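Local structure of Non-structural protein (Porcine reproductive and respiratory syndrome virus, 3IFU) at residues A64-V68 with E69-A73; A73-C76 with W77-A80; H146-D149 with K150-G154. The protein serves as the leader protease Nsp1alpha, a zinc-binding, papain-like cysteine protease cut from a viral polyprotein, and probably also suppresses host interferon-beta production. All blocks are in the same frame, centred on the assembly; numbering follows the deposited sequence.

Contact 1: residues A64-V68 with E69-A73. With ZN (zinc ion), chain B.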
ATOM      1  N   ALA A  64      -7.724  14.416 -21.921  1.00 90.49           N
ATOM      2  CA  ALA A  64      -7.012  15.546 -21.329  1.00 90.22           C
ATOM      3  C   ALA A  64      -5.671  15.217 -20.675  1.00 89.93           C
ATOM      4  O   ALA A  64      -5.148  14.108 -20.802  1.00 90.01           O
ATOM      5  CB  ALA A  64      -7.918  16.252 -20.318  1.00 89.99           C
ATOM      6  N   PHE A  65      -5.124  16.211 -19.980  1.00 89.89           N
ATOM      7  CA  PHE A  65      -3.846  16.088 -19.285  1.00 89.47           C
ATOM      8  C   PHE A  65      -4.094  15.961 -17.787  1.00 87.77           C
ATOM      9  O   PHE A  65      -5.010  16.584 -17.248  1.00 87.39           O
ATOM     10  CB  PHE A  65      -2.990  17.334 -19.532  1.00 91.13           C
ATOM     11  CG  PHE A  65      -2.617  17.545 -20.966  1.00 92.71           C
ATOM     12  CD1 PHE A  65      -1.407  17.062 -21.464  1.00 93.83           C
ATOM     13  CD2 PHE A  65      -3.477  18.228 -21.822  1.00 93.24           C
ATOM     14  CE1 PHE A  65      -1.059  17.260 -22.798  1.00 94.31           C
ATOM     15  CE2 PHE A  65      -3.143  18.432 -23.154  1.00 93.08           C
ATOM     16  CZ  PHE A  65      -1.931  17.948 -23.645  1.00 94.41           C
ATOM     17  N   PRO A  66      -3.284  15.146 -17.093  1.00 86.42           N
ATOM     18  CA  PRO A  66      -3.472  14.991 -15.647  1.00 85.01           C
ATOM     19  C   PRO A  66      -3.078  16.266 -14.892  1.00 83.22           C
ATOM     20  O   PRO A  66      -1.987  16.805 -15.095  1.00 83.57           O
ATOM     21  CB  PRO A  66      -2.556  13.814 -15.299  1.00 85.11           C
ATOM     22  CG  PRO A  66      -2.526  13.012 -16.567  1.00 85.68           C
ATOM     23  CD  PRO A  66      -2.393  14.096 -17.618  1.00 85.92           C
ATOM     24  N   THR A  67      -3.972  16.758 -14.039  1.00 80.39           N
ATOM     25  CA  THR A  67      -3.689  17.951 -13.244  1.00 77.13           C
ATOM     26  C   THR A  67      -2.951  17.514 -11.976  1.00 75.28           C
ATOM     27  O   THR A  67      -3.004  16.342 -11.594  1.00 75.43           O
ATOM     28  CB  THR A  67      -4.997  18.682 -12.870  1.00 77.24           C
ATOM     29  OG1 THR A  67      -5.555  19.281 -14.045  1.00 77.32           O
ATOM     30  CG2 THR A  67      -4.740  19.771 -11.843  1.00 78.80           C
ATOM     31  N   VAL A  68      -2.254  18.439 -11.326  1.00 71.11           N
ATOM     32  CA  VAL A  68      -1.527  18.088 -10.114  1.00 67.26           C
ATOM     33  C   VAL A  68      -2.441  17.433  -9.088  1.00 65.03           C
ATOM     34  O   VAL A  68      -1.964  16.833  -8.122  1.00 64.16           O
ATOM     35  CB  VAL A  68      -0.861  19.320  -9.468  1.00 66.30           C
ATOM     36  CG1 VAL A  68       0.285  19.794 -10.329  1.00 65.37           C
ATOM     37  CG2 VAL A  68      -1.881  20.423  -9.286  1.00 66.03           C
ATOM     38  N   GLU A  69      -3.752  17.538  -9.304  1.00 62.18           N
ATOM     39  CA  GLU A  69      -4.711  16.951  -8.377  1.00 60.24           C
ATOM     40  C   GLU A  69      -5.714  15.957  -8.972  1.00 58.62           C
ATOM     41  O   GLU A  69      -6.321  15.181  -8.235  1.00 57.63           O
ATOM     42  CB  GLU A  69      -5.460  18.059  -7.622  1.00 60.59           C
ATOM     43  CG  GLU A  69      -6.371  18.943  -8.457  1.00 61.29           C
ATOM     44  CD  GLU A  69      -7.146  19.944  -7.603  1.00 61.48           C
ATOM     45  OE1 GLU A  69      -7.994  20.673  -8.153  1.00 59.73           O
ATOM     46  OE2 GLU A  69      -6.908  20.006  -6.378  1.00 61.73           O
ATOM     47  N   CYS A  70      -5.894  15.965 -10.291  1.00 55.87           N
ATOM     48  CA  CYS A  70      -6.837  15.035 -10.906  1.00 53.26           C
ATOM     49  C   CYS A  70      -6.155  14.085 -11.883  1.00 52.35           C
ATOM     50  O   CYS A  70      -5.814  14.469 -13.002  1.00 53.63           O
ATOM     51  CB  CYS A  70      -7.956  15.801 -11.627  1.00 53.08           C
ATOM     52  SG  CYS A  70      -9.201  14.747 -12.453  1.00 54.30           S
ATOM     53  N   SER A  71      -5.962  12.840 -11.463  1.00 50.60           N
ATOM     54  CA  SER A  71      -5.320  11.852 -12.321  1.00 49.60           C
ATOM     55  C   SER A  71      -5.816  10.436 -12.040  1.00 49.12           C
ATOM     56  O   SER A  71      -5.791   9.978 -10.902  1.00 49.98           O
ATOM     57  CB  SER A  71      -3.804  11.906 -12.138  1.00 47.57           C
ATOM     58  OG  SER A  71      -3.158  11.046 -13.056  1.00 46.13           O
ATOM     59  N   PRO A  72      -6.276   9.720 -13.078  1.00 50.25           N
ATOM     60  CA  PRO A  72      -6.389  10.084 -14.500  1.00 50.86           C
ATOM     61  C   PRO A  72      -7.272  11.313 -14.712  1.00 52.29           C
ATOM     62  O   PRO A  72      -8.322  11.435 -14.085  1.00 51.90           O
ATOM     63  CB  PRO A  72      -7.008   8.836 -15.124  1.00 50.02           C
ATOM     64  CG  PRO A  72      -6.482   7.734 -14.256  1.00 49.87           C
ATOM     65  CD  PRO A  72      -6.634   8.306 -12.873  1.00 50.44           C
ATOM     66  N   ALA A  73      -6.854  12.219 -15.592  1.00 53.67           N
ATOM     67  CA  ALA A  73      -7.638  13.428 -15.851  1.00 54.26           C
ATOM     68  C   ALA A  73      -9.097  13.113 -16.209  1.00 54.64           C
ATOM     69  O   ALA A  73      -9.370  12.403 -17.183  1.00 54.33           O
ATOM     70  CB  ALA A  73      -6.999  14.229 -16.973  1.00 55.08           C
TER
HETATM   71 ZN    ZN B 181     -10.458  14.545 -10.473  1.00 64.76          ZN
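A tight beta turn, T67-V68-E69-C70, reverses a loop within the papain-like protease region, ahead of helix 81-87, and places a zinc ligand, C70, at its last position. The backbone angles of V68 and E69 are close to those of a type I turn, and T67 and C70 face each other across it. The amide of T67 bonds to C70 O (N to O 3.1 Å) at 141°. The return bond is weak, C70 N lying 3.2 Å from T67 O. The two ends are joined in both directions, as at the head of a short hairpin, though neither arm is a regular strand. C70 O also receives a CA-H...O contact from P66 CA at 3.6 Å, so one carbonyl gathers both neighbours on the incoming arm.

Away from the turn the arms meet through small groups. The ring carbon P66 CB lies 3.6 Å from S71 OG, and A73 CB rests against A64 CB at 4.0 Å; alanine's single methyl suits a place where the arms come this near. At the turn itself T67 and E69 run side by side, with T67 CG2 3.8 Å from E69 CG. The rest of E69 is extended: its carboxylate leads away to H146, while its CB, at the base, packs on F152.

With chi1 at 180°, C70 carries its sulfur anti to the backbone N, and SG binds the zinc ion at 2.4 Å. C76, H146 and the terminal carboxylate of M180 complete the site. Cysteine suits this position because its short chain brings a soft thiolate donor to the metal from the turn. Chemically, one fair and one weak bond set the turn's shape, while the metal ties it to nearby C76 and to H146 and M180 far along the chain.

Contact 2: residues A73-C76 with W77-A80. With ZN (zinc ion), chain B.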
ATOM      1  N   ALA A  73      -6.854  12.219 -15.592  1.00 53.67           N
ATOM      2  CA  ALA A  73      -7.638  13.428 -15.851  1.00 54.26           C
ATOM      3  C   ALA A  73      -9.097  13.113 -16.209  1.00 54.64           C
ATOM      4  O   ALA A  73      -9.370  12.403 -17.183  1.00 54.33           O
ATOM      5  CB  ALA A  73      -6.999  14.229 -16.973  1.00 55.08           C
ATOM      6  N   GLY A  74     -10.029  13.633 -15.416  1.00 53.37           N
ATOM      7  CA  GLY A  74     -11.440  13.405 -15.687  1.00 53.59           C
ATOM      8  C   GLY A  74     -12.122  12.285 -14.917  1.00 54.00           C
ATOM      9  O   GLY A  74     -13.321  12.347 -14.649  1.00 55.29           O
ATOM     10  N   ALA A  75     -11.370  11.248 -14.570  1.00 52.30           N
ATOM     11  CA  ALA A  75     -11.932  10.128 -13.825  1.00 50.13           C
ATOM     12  C   ALA A  75     -10.928   9.668 -12.778  1.00 47.91           C
ATOM     13  O   ALA A  75     -10.468   8.525 -12.804  1.00 47.09           O
ATOM     14  CB  ALA A  75     -12.272   8.982 -14.779  1.00 51.56           C
ATOM     15  N   CYS A  76     -10.591  10.564 -11.857  1.00 44.47           N
ATOM     16  CA  CYS A  76      -9.622  10.240 -10.828  1.00 43.48           C
ATOM     17  C   CYS A  76     -10.110   9.132  -9.888  1.00 44.21           C
ATOM     18  O   CYS A  76      -9.322   8.576  -9.122  1.00 43.36           O
ATOM     19  CB  CYS A  76      -9.229  11.506 -10.045  1.00 41.60           C
ATOM     20  SG  CYS A  76     -10.539  12.380  -9.136  1.00 40.72           S
ATOM     21  N   TRP A  77     -11.402   8.806  -9.955  1.00 42.27           N
ATOM     22  CA  TRP A  77     -11.961   7.746  -9.120  1.00 42.65           C
ATOM     23  C   TRP A  77     -11.390   6.389  -9.516  1.00 41.73           C
ATOM     24  O   TRP A  77     -11.477   5.430  -8.753  1.00 43.33           O
ATOM     25  CB  TRP A  77     -13.489   7.695  -9.223  1.00 43.93           C
ATOM     26  CG  TRP A  77     -14.010   7.818 -10.621  1.00 46.92           C
ATOM     27  CD1 TRP A  77     -14.392   8.968 -11.249  1.00 47.61           C
ATOM     28  CD2 TRP A  77     -14.181   6.762 -11.575  1.00 47.02           C
ATOM     29  NE1 TRP A  77     -14.790   8.697 -12.533  1.00 48.92           N
ATOM     30  CE2 TRP A  77     -14.676   7.349 -12.760  1.00 49.36           C
ATOM     31  CE3 TRP A  77     -13.966   5.376 -11.544  1.00 49.24           C
ATOM     32  CZ2 TRP A  77     -14.964   6.598 -13.911  1.00 48.74           C
ATOM     33  CZ3 TRP A  77     -14.252   4.625 -12.691  1.00 50.11           C
ATOM     34  CH2 TRP A  77     -14.746   5.242 -13.855  1.00 50.11           C
ATOM     35  N   LEU A  78     -10.811   6.308 -10.711  1.00 42.10           N
ATOM     36  CA  LEU A  78     -10.211   5.063 -11.186  1.00 42.06           C
ATOM     37  C   LEU A  78      -9.054   4.710 -10.263  1.00 43.95           C
ATOM     38  O   LEU A  78      -8.624   3.552 -10.175  1.00 45.40           O
ATOM     39  CB  LEU A  78      -9.694   5.220 -12.620  1.00 39.23           C
ATOM     40  CG  LEU A  78     -10.709   5.098 -13.756  1.00 37.15           C
ATOM     41  CD1 LEU A  78     -10.041   5.403 -15.079  1.00 34.22           C
ATOM     42  CD2 LEU A  78     -11.279   3.697 -13.771  1.00 36.34           C
ATOM     43  N   SER A  79      -8.566   5.735  -9.575  1.00 43.07           N
ATOM     44  CA  SER A  79      -7.464   5.612  -8.639  1.00 41.54           C
ATOM     45  C   SER A  79      -7.927   5.187  -7.237  1.00 40.52           C
ATOM     46  O   SER A  79      -7.120   4.764  -6.418  1.00 40.66           O
ATOM     47  CB  SER A  79      -6.730   6.955  -8.585  1.00 43.03           C
ATOM     48  OG  SER A  79      -5.771   6.988  -7.553  1.00 50.02           O
ATOM     49  N   ALA A  80      -9.226   5.287  -6.959  1.00 39.18           N
ATOM     50  CA  ALA A  80      -9.750   4.916  -5.647  1.00 37.19           C
ATOM     51  C   ALA A  80     -10.273   3.480  -5.576  1.00 37.52           C
ATOM     52  O   ALA A  80     -10.511   2.954  -4.480  1.00 35.28           O
ATOM     53  CB  ALA A  80     -10.841   5.886  -5.232  1.00 36.94           C
TER
HETATM   54 ZN    ZN B 181     -10.458  14.545 -10.473  1.00 64.76          ZN
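W77 folds its indole back over A75, while C76, between them, sends its sulfur to zinc: the three lie where a turn runs into residues 77-80, whose backbone angles are helical, just ahead of helix 81-87 in the papain-like protease domain. The bonds here run from each amide to the carbonyl three residues earlier, so the winding has 3-10 character. L78 N bonds to A75 O at 3.1 Å and nearly straight, 167°. S79 N lies 3.0 Å from C76 O, a bond whose donor is less surely placed, and A80 N bonds to W77 O in the next step.

The methyl of A75 sits over one face of the indole, near its rim, with CB 3.4 Å from W77 NE1 and 3.5 Å from W77 CE2. L78 CG lies over the same face, also offset. What makes this possible is the first torsion of W77, 44°, which puts CG between the backbone N and the carbonyl carbon and swings the ring back toward the preceding residues. Alanine fits under the ring because a methyl can come close to a flat face with nothing further to place. Beyond the two segments, the ring of Y106 meets W77 edge-to-face, setting the indole against helix 94-108. G74, with its positive phi, takes the backbone round before A75 in a conformation that glycine accepts readily.

C76 is buried, with V147 among its neighbours, yet its CB points away from the segment that follows, into the metal site formed with C70, H146 and M180. Its backbone also bonds to that of M180, so the C-terminus is held at two points. C76 SG lies 2.5 Å from the zinc ion, the sulfur itself set between its own backbone N and carbonyl carbon.

Contact 3: residues H146-D149 with K150-G154. With ZN (zinc ion), chain B.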
ATOM      1  N   HIS A 146     -11.451  16.062  -5.923  1.00 43.97           N
ATOM      2  CA  HIS A 146     -10.712  14.918  -6.436  1.00 41.95           C
ATOM      3  C   HIS A 146     -10.250  13.907  -5.402  1.00 41.28           C
ATOM      4  O   HIS A 146     -10.287  14.162  -4.202  1.00 42.86           O
ATOM      5  CB  HIS A 146      -9.509  15.437  -7.209  1.00 41.27           C
ATOM      6  CG  HIS A 146      -9.833  16.592  -8.104  1.00 43.49           C
ATOM      7  ND1 HIS A 146     -10.463  16.439  -9.319  1.00 41.21           N
ATOM      8  CD2 HIS A 146      -9.650  17.924  -7.941  1.00 42.63           C
ATOM      9  CE1 HIS A 146     -10.650  17.624  -9.869  1.00 38.72           C
ATOM     10  NE2 HIS A 146     -10.166  18.541  -9.053  1.00 41.75           N
ATOM     11  N   VAL A 147      -9.819  12.749  -5.888  1.00 39.85           N
ATOM     12  CA  VAL A 147      -9.307  11.692  -5.029  1.00 37.68           C
ATOM     13  C   VAL A 147      -8.118  11.045  -5.723  1.00 38.27           C
ATOM     14  O   VAL A 147      -7.942  11.184  -6.934  1.00 37.07           O
ATOM     15  CB  VAL A 147     -10.368  10.585  -4.734  1.00 36.75           C
ATOM     16  CG1 VAL A 147     -11.596  11.190  -4.082  1.00 34.22           C
ATOM     17  CG2 VAL A 147     -10.732   9.844  -6.004  1.00 34.20           C
ATOM     18  N   SER A 148      -7.305  10.336  -4.946  1.00 38.70           N
ATOM     19  CA  SER A 148      -6.133   9.648  -5.470  1.00 38.17           C
ATOM     20  C   SER A 148      -5.715   8.586  -4.466  1.00 39.56           C
ATOM     21  O   SER A 148      -6.142   8.613  -3.304  1.00 38.17           O
ATOM     22  CB  SER A 148      -4.978  10.631  -5.685  1.00 38.11           C
ATOM     23  OG  SER A 148      -3.855   9.984  -6.264  1.00 38.54           O
ATOM     24  N   ASP A 149      -4.883   7.650  -4.911  1.00 39.98           N
ATOM     25  CA  ASP A 149      -4.411   6.593  -4.027  1.00 42.23           C
ATOM     26  C   ASP A 149      -3.101   7.023  -3.363  1.00 42.01           C
ATOM     27  O   ASP A 149      -2.523   6.308  -2.549  1.00 42.51           O
ATOM     28  CB  ASP A 149      -4.247   5.285  -4.812  1.00 40.93           C
ATOM     29  CG  ASP A 149      -3.116   5.336  -5.818  1.00 43.74           C
ATOM     30  OD1 ASP A 149      -3.027   6.313  -6.593  1.00 47.14           O
ATOM     31  OD2 ASP A 149      -2.316   4.380  -5.838  1.00 43.22           O
ATOM     32  N   LYS A 150      -2.650   8.219  -3.714  1.00 43.31           N
ATOM     33  CA  LYS A 150      -1.425   8.780  -3.159  1.00 44.74           C
ATOM     34  C   LYS A 150      -1.655  10.257  -2.841  1.00 43.52           C
ATOM     35  O   LYS A 150      -2.544  10.888  -3.408  1.00 42.15           O
ATOM     36  CB  LYS A 150      -0.270   8.620  -4.155  1.00 46.06           C
ATOM     37  CG  LYS A 150       0.317   7.211  -4.209  1.00 50.22           C
ATOM     38  CD  LYS A 150       1.093   6.900  -2.930  1.00 54.32           C
ATOM     39  CE  LYS A 150       1.822   5.561  -2.994  1.00 57.12           C
ATOM     40  NZ  LYS A 150       0.877   4.408  -3.021  1.00 61.92           N
ATOM     41  N   PRO A 151      -0.866  10.819  -1.914  1.00 42.86           N
ATOM     42  CA  PRO A 151      -1.000  12.227  -1.535  1.00 42.48           C
ATOM     43  C   PRO A 151      -0.770  13.133  -2.735  1.00 42.30           C
ATOM     44  O   PRO A 151      -0.070  12.755  -3.675  1.00 43.31           O
ATOM     45  CB  PRO A 151       0.091  12.405  -0.482  1.00 41.94           C
ATOM     46  CG  PRO A 151       0.237  11.045   0.098  1.00 39.53           C
ATOM     47  CD  PRO A 151       0.194  10.173  -1.125  1.00 40.91           C
ATOM     48  N   PHE A 152      -1.366  14.317  -2.706  1.00 41.59           N
ATOM     49  CA  PHE A 152      -1.192  15.276  -3.789  1.00 43.78           C
ATOM     50  C   PHE A 152      -1.396  16.706  -3.308  1.00 46.43           C
ATOM     51  O   PHE A 152      -2.044  16.944  -2.290  1.00 46.75           O
ATOM     52  CB  PHE A 152      -2.143  14.976  -4.969  1.00 42.94           C
ATOM     53  CG  PHE A 152      -3.621  15.059  -4.635  1.00 42.02           C
ATOM     54  CD1 PHE A 152      -4.319  13.930  -4.203  1.00 40.64           C
ATOM     55  CD2 PHE A 152      -4.325  16.258  -4.804  1.00 41.84           C
ATOM     56  CE1 PHE A 152      -5.698  13.990  -3.951  1.00 42.43           C
ATOM     57  CE2 PHE A 152      -5.708  16.338  -4.555  1.00 40.97           C
ATOM     58  CZ  PHE A 152      -6.398  15.204  -4.130  1.00 43.14           C
ATOM     59  N   PRO A 153      -0.818  17.678  -4.022  1.00 48.26           N
ATOM     60  CA  PRO A 153      -0.961  19.085  -3.646  1.00 48.96           C
ATOM     61  C   PRO A 153      -2.444  19.451  -3.621  1.00 49.96           C
ATOM     62  O   PRO A 153      -3.111  19.416  -4.655  1.00 51.08           O
ATOM     63  CB  PRO A 153      -0.208  19.809  -4.757  1.00 49.22           C
ATOM     64  CG  PRO A 153       0.878  18.835  -5.104  1.00 48.88           C
ATOM     65  CD  PRO A 153       0.112  17.531  -5.153  1.00 49.41           C
ATOM     66  N   GLY A 154      -2.956  19.792  -2.444  1.00 49.47           N
ATOM     67  CA  GLY A 154      -4.358  20.142  -2.336  1.00 49.43           C
ATOM     68  C   GLY A 154      -5.154  19.191  -1.459  1.00 50.53           C
ATOM     69  O   GLY A 154      -6.067  19.623  -0.760  1.00 52.61           O
TER
HETATM   70 ZN    ZN B 181     -10.458  14.545 -10.473  1.00 64.76          ZN
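F152 has CG between its backbone N and carbonyl carbon (chi1 62°), a torsion that turns the phenyl ring back toward S148, whose hydroxyl stands anti to its own backbone N (chi1 -177°) and reaches K150. The ring thus returns to strand 147-148, an edge strand of the four-stranded antiparallel sheet of the protease domain, once the chain has left it. S148 CB lies 3.7 Å from F152 CD1, approaching the ring obliquely. Farther along, F152 CZ comes to 4.0 Å from H146 O, which sits at the edge near the ring plane. K150 O also lies in plane at the rim, where the positively polarised C-H groups of an aromatic ring are suited to carbonyl oxygens.

S148 OG gives a weak hydrogen bond to K150 O at 3.3 Å, closing the bend after the strand. Serine fits here, since it is small enough to lie beside the phenyl and still polar enough to hold a backbone carbonyl. Its neighbour V147 faces away from the bend, against V140 and A142 of strand 140-142, in the alternation expected of a strand.

K150 passes across D149 at an angle, bent twice along its chain, with CG 3.4 Å from D149 O, but NZ stays 4.3 Å from D149 OD2, too far for a salt bridge. The carboxylate is instead bonded to the amide of E20 in the same chain; K150 NZ has a long, weak ion pair with that E20, and K150 packs on E20 of the second subunit. Just before the strand, H146 offers an imidazole nitrogen, a donor suited to zinc, and ND1 binds the ion at 2.2 Å. Ring packing and one weak bond thus shape the bend from within, while D149 is fixed from outside by E20 and, weakly, by S79.

All three contacts lie in the protease domain and send one ligand each, C70, C76 and H146, to the same zinc ion. Contact 2 is the core member, almost wholly buried near the centre of the chain and rich in backbone bonds and indole packing. Contacts 1 and 3 are only partly buried: the first is a loop reversal resting on paired backbone bonds, the third a strand end leaning on a phenyl ring. Contacts 1 and 2 share A73 and follow one another. Contact 3 comes later in sequence but meets both: E69 CB lies 3.5 Å from F152 CE2, and S79 OG is weakly hydrogen-bonded to D149 N.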